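Local coordinates for protein signal recognition particle receptor subunit beta (Mus musculus, PDB 2FH5) that binds GTP as the small-GTPase subunit of the signal recognition particle receptor, which targets nascent secretory proteins to the endoplasmic reticulum membrane, at residues Y46-N50 against E207-A211; A81-V85 against F101-V105; L140-N145 against E174-S178. All blocks are in the same frame, centred on the assembly; numbering follows the deposited sequence.

Contact 1. Residues Y46-N50 against E207-A211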
# COMPACT_ATOMS: atom_id res chain seq x y z
N TYR B 46 -11.48 -6.37 11.02
CA TYR B 46 -10.47 -7.13 11.75
C TYR B 46 -11.03 -7.62 13.10
O TYR B 46 -11.43 -6.81 13.93
CB TYR B 46 -9.24 -6.24 11.98
CG TYR B 46 -8.11 -6.87 12.77
CD1 TYR B 46 -7.33 -7.88 12.23
CD2 TYR B 46 -7.81 -6.43 14.06
CE1 TYR B 46 -6.26 -8.45 12.95
CE2 TYR B 46 -6.76 -6.98 14.79
CZ TYR B 46 -5.99 -7.99 14.23
OH TYR B 46 -4.95 -8.53 14.97
N LYS B 47 -11.07 -8.94 13.30
CA LYS B 47 -11.54 -9.49 14.57
C LYS B 47 -10.33 -9.55 15.49
O LYS B 47 -9.36 -10.26 15.23
CB LYS B 47 -12.11 -10.90 14.40
CG LYS B 47 -13.36 -10.97 13.52
CD LYS B 47 -14.52 -10.16 14.07
CE LYS B 47 -15.75 -10.30 13.18
NZ LYS B 47 -16.89 -9.43 13.60
N VAL B 48 -10.40 -8.77 16.56
CA VAL B 48 -9.33 -8.68 17.54
C VAL B 48 -8.99 -9.98 18.27
O VAL B 48 -9.84 -10.86 18.45
CB VAL B 48 -9.66 -7.57 18.55
CG1 VAL B 48 -8.73 -7.61 19.72
CG2 VAL B 48 -9.57 -6.22 17.85
N ASN B 49 -7.73 -10.09 18.70
CA ASN B 49 -7.22 -11.27 19.41
C ASN B 49 -7.72 -11.52 20.84
O ASN B 49 -7.50 -12.62 21.38
CB ASN B 49 -5.68 -11.23 19.43
CG ASN B 49 -5.07 -11.81 18.17
OD1 ASN B 49 -5.44 -11.45 17.05
ND2 ASN B 49 -4.10 -12.71 18.34
N ASN B 50 -8.38 -10.55 21.46
CA ASN B 50 -8.86 -10.75 22.83
C ASN B 50 -10.16 -11.57 22.92
O ASN B 50 -10.84 -11.82 21.92
CB ASN B 50 -9.01 -9.41 23.58
CG ASN B 50 -10.05 -8.47 22.97
OD1 ASN B 50 -11.17 -8.87 22.66
ND2 ASN B 50 -9.68 -7.20 22.82
N GLU B 207 -0.58 -6.48 16.90
CA GLU B 207 -1.88 -7.11 17.15
C GLU B 207 -2.22 -6.96 18.64
O GLU B 207 -3.38 -6.86 19.01
CB GLU B 207 -1.86 -8.59 16.75
CG GLU B 207 -1.49 -8.83 15.30
CD GLU B 207 -1.74 -10.26 14.83
OE1 GLU B 207 -2.88 -10.58 14.45
OE2 GLU B 207 -0.78 -11.07 14.86
N LYS B 208 -1.20 -6.95 19.50
CA LYS B 208 -1.45 -6.77 20.93
C LYS B 208 -2.04 -5.37 21.12
O LYS B 208 -3.11 -5.23 21.71
CB LYS B 208 -0.15 -6.91 21.74
CG LYS B 208 -0.18 -8.06 22.75
CD LYS B 208 1.08 -8.10 23.65
CE LYS B 208 1.08 -9.33 24.59
NZ LYS B 208 2.29 -9.46 25.47
N TRP B 209 -1.36 -4.35 20.60
CA TRP B 209 -1.84 -2.96 20.71
C TRP B 209 -3.23 -2.79 20.11
O TRP B 209 -4.09 -2.14 20.70
CB TRP B 209 -0.87 -2.00 20.02
CG TRP B 209 -1.26 -0.54 20.10
CD1 TRP B 209 -0.95 0.34 21.09
CD2 TRP B 209 -1.99 0.22 19.10
NE1 TRP B 209 -1.43 1.60 20.78
CE2 TRP B 209 -2.06 1.55 19.57
CE3 TRP B 209 -2.57 -0.11 17.87
CZ2 TRP B 209 -2.70 2.56 18.83
CZ3 TRP B 209 -3.20 0.90 17.14
CH2 TRP B 209 -3.26 2.22 17.62
N LEU B 210 -3.44 -3.34 18.92
CA LEU B 210 -4.75 -3.24 18.28
C LEU B 210 -5.81 -3.84 19.19
O LEU B 210 -6.91 -3.29 19.33
CB LEU B 210 -4.73 -3.94 16.93
CG LEU B 210 -4.16 -3.12 15.77
CD1 LEU B 210 -3.92 -4.03 14.59
CD2 LEU B 210 -5.14 -2.01 15.41
N ALA B 211 -5.49 -4.97 19.81
CA ALA B 211 -6.41 -5.61 20.73
C ALA B 211 -6.72 -4.65 21.89
O ALA B 211 -7.88 -4.34 22.20
CB ALA B 211 -5.78 -6.89 21.26
O HOH W 1 -5.45 -8.17 17.87
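The C-terminal helix 204-213 of this Ras-like P-loop GTPase fold packs here against the end of strand 42-47, an outermost strand of the sheet within this chain. The two segments lie 157 positions apart in the chain. The strand stops at K47, and V48 to N50 run on as a loop.

E207 comes first on the helix. Its OE1 accepts a hydrogen bond of 3.0 Å from Y46 OH, at the edge of the Y46 ring. Its backbone works too. E207 O accepts a hydrogen bond of 2.7 Å from a water, and that water also donates to Y46 OH at 3.0 Å and accepts from N49 N at 3.1 Å. One water thus ties the helix backbone to both the tyrosine and the loop. E207 O also takes the helical bond from A211 N, at 2.9 Å.

K208 points away. W209 packs on the sheet instead, where it touches A81 and V83 of strand 79-87.

L210 points back toward the strand end, and its CD1 lies 4.1 Å from Y46 CE2. L27 of helix 20-29 touches Y46, E207 and L210, so a second helix closes this corner.

A211 gives the closest backbone approach, with its CA 5.3 Å from V48 CA. The small A211 side chain is consistent with so close an approach. V48 CG1 lies 3.4 Å from A211 CB and only 3.2 Å from A211 CA.

Contact 2. Residues A81-V85 against F101-V105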
# COMPACT_ATOMS: atom_id res chain seq x y z
N ALA B 81 -8.39 4.97 16.27
CA ALA B 81 -6.94 4.91 16.38
C ALA B 81 -6.26 5.14 15.04
O ALA B 81 -6.83 4.90 13.99
CB ALA B 81 -6.50 3.57 16.95
N VAL B 82 -5.01 5.61 15.11
CA VAL B 82 -4.22 5.89 13.94
C VAL B 82 -2.88 5.20 14.12
O VAL B 82 -2.28 5.33 15.18
CB VAL B 82 -3.95 7.40 13.78
CG1 VAL B 82 -3.00 7.66 12.59
CG2 VAL B 82 -5.26 8.12 13.60
N VAL B 83 -2.45 4.45 13.10
CA VAL B 83 -1.15 3.78 13.11
C VAL B 83 -0.35 4.47 12.04
O VAL B 83 -0.71 4.43 10.85
CB VAL B 83 -1.24 2.30 12.73
CG1 VAL B 83 0.16 1.67 12.74
CG2 VAL B 83 -2.18 1.58 13.70
N PHE B 84 0.71 5.15 12.46
CA PHE B 84 1.56 5.85 11.53
C PHE B 84 2.72 4.90 11.26
O PHE B 84 3.53 4.62 12.16
CB PHE B 84 2.04 7.18 12.15
CG PHE B 84 2.78 8.09 11.19
CD1 PHE B 84 4.11 7.83 10.84
CD2 PHE B 84 2.14 9.18 10.62
CE1 PHE B 84 4.79 8.66 9.93
CE2 PHE B 84 2.81 10.03 9.71
CZ PHE B 84 4.13 9.77 9.36
N VAL B 85 2.78 4.37 10.04
CA VAL B 85 3.84 3.43 9.66
C VAL B 85 5.13 4.08 9.19
O VAL B 85 5.12 5.02 8.40
CB VAL B 85 3.32 2.49 8.59
CG1 VAL B 85 4.34 1.42 8.31
CG2 VAL B 85 1.98 1.91 9.02
N PHE B 101 5.10 14.86 7.88
CA PHE B 101 3.79 14.27 7.71
C PHE B 101 3.22 13.97 9.09
O PHE B 101 2.05 14.23 9.35
CB PHE B 101 3.89 13.01 6.85
CG PHE B 101 2.57 12.29 6.61
CD1 PHE B 101 1.35 12.96 6.71
CD2 PHE B 101 2.56 10.93 6.29
CE1 PHE B 101 0.13 12.28 6.52
CE2 PHE B 101 1.35 10.25 6.10
CZ PHE B 101 0.13 10.93 6.22
N LEU B 102 4.04 13.43 9.98
CA LEU B 102 3.59 13.12 11.33
C LEU B 102 3.07 14.39 12.03
O LEU B 102 2.04 14.37 12.71
CB LEU B 102 4.73 12.48 12.13
CG LEU B 102 4.42 12.12 13.58
CD1 LEU B 102 3.22 11.18 13.67
CD2 LEU B 102 5.68 11.52 14.20
N TYR B 103 3.77 15.51 11.82
CA TYR B 103 3.37 16.81 12.37
C TYR B 103 1.90 17.10 12.06
O TYR B 103 1.11 17.40 12.95
CB TYR B 103 4.24 17.91 11.75
CG TYR B 103 4.00 19.29 12.34
CD1 TYR B 103 4.62 19.67 13.53
CD2 TYR B 103 3.17 20.20 11.70
CE1 TYR B 103 4.41 20.94 14.07
CE2 TYR B 103 2.96 21.47 12.24
CZ TYR B 103 3.58 21.82 13.42
OH TYR B 103 3.40 23.09 13.93
N GLN B 104 1.54 17.03 10.78
CA GLN B 104 0.15 17.24 10.37
C GLN B 104 -0.77 16.19 10.99
O GLN B 104 -1.93 16.48 11.28
CB GLN B 104 0.01 17.19 8.85
CG GLN B 104 -0.18 18.56 8.21
CD GLN B 104 0.86 18.83 7.12
OE1 GLN B 104 0.70 19.75 6.30
NE2 GLN B 104 1.94 18.04 7.11
N VAL B 105 -0.27 14.97 11.18
CA VAL B 105 -1.11 13.92 11.76
C VAL B 105 -1.37 14.22 13.25
O VAL B 105 -2.47 13.97 13.76
CB VAL B 105 -0.48 12.52 11.59
CG1 VAL B 105 -1.22 11.49 12.44
CG2 VAL B 105 -0.55 12.09 10.11
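Strand 79-87 and helix 91-110 begin a beta-alpha-beta unit of the P-loop GTPase fold. The strand and helix segments run almost antiparallel, at 173°, with axes 10.6 Å apart.

F84 fills most of the gap. Its chi1 is t (-172°), which carries the ring out from the strand to the helix. F84 CE2 lies 3.6 Å from L102 CA. L102, with chi1 t and chi2 p, brings CD1 over one face of the F84 ring, 4.1 Å from its centroid, in a CH-pi contact. V105 CG2 meets the ring edge, 4.0 Å from F84 CE2.

F101 is also t. Its ring meets F84 obliquely, with planes at 53° and centroids 5.2 Å apart, and it presents a face to F84 CE2. R68 makes a cation-pi contact with F101, whose side chain lies about 4 Å from that of G14 of the GTP site. V82 adds a looser touch, CG1 to V105 CG1 at 4.2 Å.

All five touching residues are buried and every meeting is apolar, so the contact rests on packing and has no polar bond to direct it.

Contact 3. Residues L140-N145 against E174-S178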
# COMPACT_ATOMS: atom_id res chain seq x y z
N LEU B 140 12.71 11.75 15.88
CA LEU B 140 11.47 12.44 15.52
C LEU B 140 11.16 13.58 16.49
O LEU B 140 10.64 14.62 16.07
CB LEU B 140 10.29 11.48 15.49
CG LEU B 140 10.22 10.67 14.22
CD1 LEU B 140 9.24 9.55 14.44
CD2 LEU B 140 9.84 11.60 13.05
N GLU B 141 11.46 13.40 17.78
CA GLU B 141 11.21 14.46 18.75
C GLU B 141 12.11 15.65 18.42
O GLU B 141 11.66 16.79 18.33
CB GLU B 141 11.47 13.97 20.18
CG GLU B 141 10.52 12.86 20.58
CD GLU B 141 10.61 12.44 22.03
OE1 GLU B 141 11.73 12.39 22.58
OE2 GLU B 141 9.55 12.13 22.62
N LYS B 142 13.39 15.36 18.21
CA LYS B 142 14.34 16.41 17.87
C LYS B 142 13.88 17.17 16.61
O LYS B 142 13.97 18.38 16.54
CB LYS B 142 15.72 15.78 17.66
CG LYS B 142 16.74 16.68 16.95
CD LYS B 142 18.09 15.97 16.77
CE LYS B 142 19.08 16.87 16.01
NZ LYS B 142 20.42 16.22 15.80
N GLU B 143 13.34 16.44 15.64
CA GLU B 143 12.88 17.04 14.40
C GLU B 143 11.55 17.81 14.52
O GLU B 143 11.37 18.85 13.91
CB GLU B 143 12.74 15.94 13.35
CG GLU B 143 12.59 16.44 11.94
CD GLU B 143 13.88 17.03 11.40
OE1 GLU B 143 14.94 16.36 11.55
OE2 GLU B 143 13.82 18.15 10.84
N LEU B 144 10.59 17.29 15.28
CA LEU B 144 9.33 18.00 15.43
C LEU B 144 9.63 19.27 16.24
O LEU B 144 8.98 20.31 16.09
CB LEU B 144 8.33 17.12 16.16
CG LEU B 144 7.89 15.86 15.39
CD1 LEU B 144 7.21 14.89 16.32
CD2 LEU B 144 6.97 16.26 14.28
N ASN B 145 10.66 19.19 17.07
CA ASN B 145 11.05 20.32 17.88
C ASN B 145 11.47 21.49 17.03
O ASN B 145 11.25 22.63 17.41
CB ASN B 145 12.19 19.97 18.83
CG ASN B 145 12.54 21.13 19.73
OD1 ASN B 145 11.68 21.64 20.48
ND2 ASN B 145 13.78 21.57 19.66
N GLU B 174 11.86 21.76 25.16
CA GLU B 174 12.15 20.87 24.03
C GLU B 174 11.05 19.83 23.84
O GLU B 174 10.71 19.09 24.77
CB GLU B 174 13.50 20.18 24.25
CG GLU B 174 14.66 21.15 24.49
CD GLU B 174 15.27 21.71 23.20
OE1 GLU B 174 16.05 20.98 22.55
OE2 GLU B 174 14.97 22.87 22.83
N PHE B 175 10.49 19.77 22.63
CA PHE B 175 9.41 18.84 22.31
C PHE B 175 9.64 17.38 22.64
O PHE B 175 10.74 16.86 22.46
CB PHE B 175 9.05 18.89 20.82
CG PHE B 175 7.94 17.94 20.46
CD1 PHE B 175 6.62 18.27 20.74
CD2 PHE B 175 8.21 16.68 19.98
CE1 PHE B 175 5.60 17.35 20.57
CE2 PHE B 175 7.19 15.75 19.81
CZ PHE B 175 5.89 16.09 20.11
N GLU B 176 8.58 16.72 23.11
CA GLU B 176 8.61 15.30 23.43
C GLU B 176 7.19 14.83 23.27
O GLU B 176 6.27 15.58 23.53
CB GLU B 176 9.09 15.05 24.87
CG GLU B 176 10.60 15.03 25.01
CD GLU B 176 11.07 14.94 26.45
OE1 GLU B 176 10.84 13.90 27.11
OE2 GLU B 176 11.66 15.93 26.93
N PHE B 177 7.01 13.59 22.81
CA PHE B 177 5.67 13.05 22.62
C PHE B 177 4.83 12.99 23.89
O PHE B 177 3.62 13.16 23.83
CB PHE B 177 5.77 11.66 21.98
CG PHE B 177 6.18 11.69 20.53
CD1 PHE B 177 5.27 12.08 19.54
CD2 PHE B 177 7.47 11.33 20.14
CE1 PHE B 177 5.66 12.11 18.18
CE2 PHE B 177 7.87 11.35 18.80
CZ PHE B 177 6.97 11.75 17.81
N SER B 178 5.47 12.76 25.04
CA SER B 178 4.74 12.70 26.33
C SER B 178 4.01 14.02 26.68
O SER B 178 3.02 14.00 27.41
CB SER B 178 5.70 12.34 27.46
OG SER B 178 6.64 13.38 27.66
O HOH W 2 11.25 11.48 25.37
O HOH W 3 8.13 11.27 24.94
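The loop 174-178 lies along helix 133-150 and offers it two phenylalanine rings as bumps. The F177 ring fills a hollow formed by L140, E141 and L144. L144 CD1 is 3.6 Å from F175 CE2 and 3.5 Å from F177 CZ, so one methyl touches both rings. F177 reaches toward the N-terminal end of the helix segment, where L140 CB meets its ring edge, 4.1 Å from F177 CZ. F175 lies nearer N145, with E141 O at the edge of its ring.

Two helix side chains grip the loop backbone. E141 OE2 accepts a hydrogen bond of 2.9 Å from F177 N, and another from Q137. One turn on, N145 OD1 accepts one of 3.1 Å from F175 N, and another from R148. A water donates to E141 OE2 at 2.9 Å and accepts from S178 N at 3.1 Å. The two phenylalanines thus meet the helix both by their rings and by their backbone amides. The E176 carboxylate forms a salt bridge with K173.

The loop leads toward strand 184-188, whose F186 meets F177 edge-to-face. L140 rests on V98 and A99 of helix 91-110, and F177 rests on L102 of that helix.

Contact 2 is the core of the set. Its centre lies about 5 Å from the centre of the chain. The centres of contacts 1 and 3 lie about 16 Å from it, on opposite sides. These two outer contacts are only partly buried, and both mix apolar packing with hydrogen bonds and bridging water, which contact 2 lacks. Contact 2 touches both. W209 of contact 1 packs on V83, from the other side of the sheet to F84. L102 of contact 2 packs on L140 and L144 of contact 3. Contacts 1 and 2 share the sheet, whereas contact 3 fastens a loop to a helix. Contacts 1 and 3 do not meet.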